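Local atomic coordinates of C. albicans actin interacting protein Aip5 (Candida albicans SC5314, PDB entry 6M4C), a protein that interacts with actin and probably promotes actin nucleation as part of the polarisome complex that supports filamentous growth. Residues A[13-18]-A[45-50]. Sequence-based numbering, arbitrary orientation.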
loop_
_atom_site.group_PDB
_atom_site.type_symbol
_atom_site.label_atom_id
_atom_site.label_comp_id
_atom_site.label_asym_id
_atom_site.label_seq_id
_atom_site.Cartn_x
_atom_site.Cartn_y
_atom_site.Cartn_z
ATOM N N TYR A 13 5.073 6.130 -5.201
ATOM C CA TYR A 13 4.233 4.960 -5.048
ATOM C C TYR A 13 4.817 3.850 -5.889
ATOM O O TYR A 13 5.372 4.120 -6.954
ATOM C CB TYR A 13 2.817 5.179 -5.581
ATOM C CG TYR A 13 2.083 6.339 -4.963
ATOM C CD1 TYR A 13 1.608 6.281 -3.668
ATOM C CD2 TYR A 13 1.878 7.507 -5.672
ATOM C CE1 TYR A 13 0.943 7.351 -3.095
ATOM C CE2 TYR A 13 1.231 8.592 -5.106
ATOM C CZ TYR A 13 0.756 8.515 -3.813
ATOM O OH TYR A 13 0.130 9.594 -3.256
ATOM N N ILE A 14 4.699 2.630 -5.359
ATOM C CA ILE A 14 4.741 1.429 -6.164
ATOM C C ILE A 14 3.312 1.039 -6.535
ATOM O O ILE A 14 2.503 0.703 -5.668
ATOM C CB ILE A 14 5.461 0.298 -5.431
ATOM C CG1 ILE A 14 6.921 0.674 -5.192
ATOM C CG2 ILE A 14 5.347 -0.974 -6.237
ATOM C CD1 ILE A 14 7.799 -0.478 -4.797
ATOM N N PHE A 15 3.021 1.108 -7.843
ATOM C CA PHE A 15 1.763 0.624 -8.379
ATOM C C PHE A 15 1.917 -0.878 -8.554
ATOM O O PHE A 15 2.974 -1.335 -8.993
ATOM C CB PHE A 15 1.410 1.369 -9.668
ATOM C CG PHE A 15 0.725 2.703 -9.482
ATOM C CD1 PHE A 15 0.990 3.511 -8.383
ATOM C CD2 PHE A 15 -0.210 3.145 -10.399
ATOM C CE1 PHE A 15 0.370 4.746 -8.230
ATOM C CE2 PHE A 15 -0.838 4.377 -10.239
ATOM C CZ PHE A 15 -0.547 5.183 -9.164
ATOM N N THR A 16 0.893 -1.633 -8.140
ATOM C CA THR A 16 0.974 -3.085 -8.200
ATOM C C THR A 16 -0.416 -3.714 -8.085
ATOM O O THR A 16 -1.428 -3.008 -7.977
ATOM C CB THR A 16 1.926 -3.642 -7.136
ATOM O OG1 THR A 16 2.124 -5.008 -7.493
ATOM C CG2 THR A 16 1.371 -3.562 -5.729
ATOM N N SER A 17 -0.441 -5.055 -8.121
ATOM C CA SER A 17 -1.674 -5.792 -7.896
ATOM C C SER A 17 -1.422 -7.025 -7.033
ATOM O O SER A 17 -0.713 -7.932 -7.446
ATOM C CB SER A 17 -2.333 -6.162 -9.197
ATOM O OG SER A 17 -3.559 -6.840 -8.975
ATOM N N LEU A 18 -2.053 -7.057 -5.854
ATOM C CA LEU A 18 -1.948 -8.186 -4.946
ATOM C C LEU A 18 -2.733 -9.367 -5.502
ATOM O O LEU A 18 -2.670 -10.463 -4.961
ATOM C CB LEU A 18 -2.505 -7.780 -3.582
ATOM C CG LEU A 18 -1.490 -7.152 -2.639
ATOM C CD1 LEU A 18 -1.205 -5.724 -3.051
ATOM C CD2 LEU A 18 -2.004 -7.200 -1.216
ATOM N N ARG A 45 0.118 1.071 -3.968
ATOM C CA ARG A 45 -1.231 1.331 -4.467
ATOM C C ARG A 45 -1.676 0.068 -5.190
ATOM O O ARG A 45 -0.898 -0.471 -5.986
ATOM C CB ARG A 45 -1.268 2.521 -5.433
ATOM C CG ARG A 45 -0.979 3.867 -4.789
ATOM C CD ARG A 45 -2.244 4.487 -4.258
ATOM N NE ARG A 45 -2.046 5.922 -4.273
ATOM C CZ ARG A 45 -2.176 6.683 -5.354
ATOM N NH1 ARG A 45 -2.555 6.138 -6.497
ATOM N NH2 ARG A 45 -1.960 7.987 -5.287
ATOM N N ASP A 46 -2.880 -0.425 -4.847
ATOM C CA ASP A 46 -3.447 -1.625 -5.440
ATOM C C ASP A 46 -4.383 -1.215 -6.576
ATOM O O ASP A 46 -5.189 -0.302 -6.429
ATOM C CB ASP A 46 -4.181 -2.456 -4.393
ATOM C CG ASP A 46 -4.434 -3.916 -4.748
ATOM O OD1 ASP A 46 -3.505 -4.579 -5.272
ATOM O OD2 ASP A 46 -5.554 -4.400 -4.436
ATOM N N LEU A 47 -4.270 -1.901 -7.716
ATOM C CA LEU A 47 -5.072 -1.554 -8.877
ATOM C C LEU A 47 -6.355 -2.382 -8.879
ATOM O O LEU A 47 -7.098 -2.388 -9.857
ATOM C CB LEU A 47 -4.236 -1.801 -10.139
ATOM C CG LEU A 47 -3.604 -0.561 -10.761
ATOM C CD1 LEU A 47 -2.752 0.178 -9.738
ATOM C CD2 LEU A 47 -2.793 -0.930 -11.985
ATOM N N GLY A 48 -6.561 -3.112 -7.781
ATOM C CA GLY A 48 -7.737 -3.927 -7.556
ATOM C C GLY A 48 -8.813 -3.146 -6.804
ATOM O O GLY A 48 -9.978 -3.529 -6.835
ATOM N N THR A 49 -8.413 -2.024 -6.187
ATOM C CA THR A 49 -9.203 -1.354 -5.171
ATOM C C THR A 49 -8.961 0.152 -5.248
ATOM O O THR A 49 -9.552 0.914 -4.484
ATOM C CB THR A 49 -8.928 -1.927 -3.767
ATOM O OG1 THR A 49 -7.544 -1.822 -3.431
ATOM C CG2 THR A 49 -9.375 -3.362 -3.584
ATOM N N ASP A 50 -8.116 0.587 -6.193
ATOM C CA ASP A 50 -7.877 2.015 -6.371
ATOM C C ASP A 50 -8.176 2.420 -7.813
ATOM O O ASP A 50 -7.275 2.480 -8.637
ATOM C CB ASP A 50 -6.459 2.404 -5.933
ATOM C CG ASP A 50 -6.278 3.878 -5.611
ATOM O OD1 ASP A 50 -6.963 4.700 -6.253
ATOM O OD2 ASP A 50 -5.458 4.195 -4.704
#
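Phe-15 pairs with Arg-45 and Thr-16 with Asp-46 as parallel bridges between strands 12-16 and 43-46, the two strands of a beta-alpha-beta crossover through helix 22-36 in a thioredoxin-like fold. The backbone ladder runs from Arg-45 N to Ile-14 O (3.0 Å), from Thr-16 N to Arg-45 O, and from Leu-47 N to Thr-16 O, the last bond carrying the pairing just past the end of strand 43-46. Strand 43-46 is outermost within the chain, whereas 12-16 also bonds strand 68-71 through Tyr-13 and Phe-15.

Tyr-13, Phe-15 and Arg-45 meet on the side of the sheet facing helix 51-60. The Arg-45 chain bends at chi2 (-88°), and its guanidinium reaches over one face of the Tyr-13 ring in a cation-pi contact, Arg-45 CZ lying 3.8 Å from the Tyr-13 ring centroid. The two planes are inclined by 45°, so this is no flat stack. Arg-45 NH1 approaches Phe-15 CZ at 3.5 Å, while Arg-45 CB and CG run beside the Phe-15 ring. Arg-45 NE and OD2 of Asp-50, the N-cap of helix 51-60, form a long salt bridge of charges alone, the oxygen well out of the guanidinium plane. Leu-47 CD1 packs against Phe-15 CD2 (4.0 Å), and Ala-53 of helix 51-60 touches both Phe-15 and Leu-47.

On the other side of the sheet, Thr-16 OG1 hydrogen-bonds Ser-28 OG of helix 22-36. On the same face Asp-46 CG stands anti to the backbone N (chi1 -161°), and Asp-46 OD1 accepts a nearly straight 2.9 Å bond from Leu-18 N, just past the end of strand 12-16, with Leu-18 CD1 3.4 Å from the same oxygen.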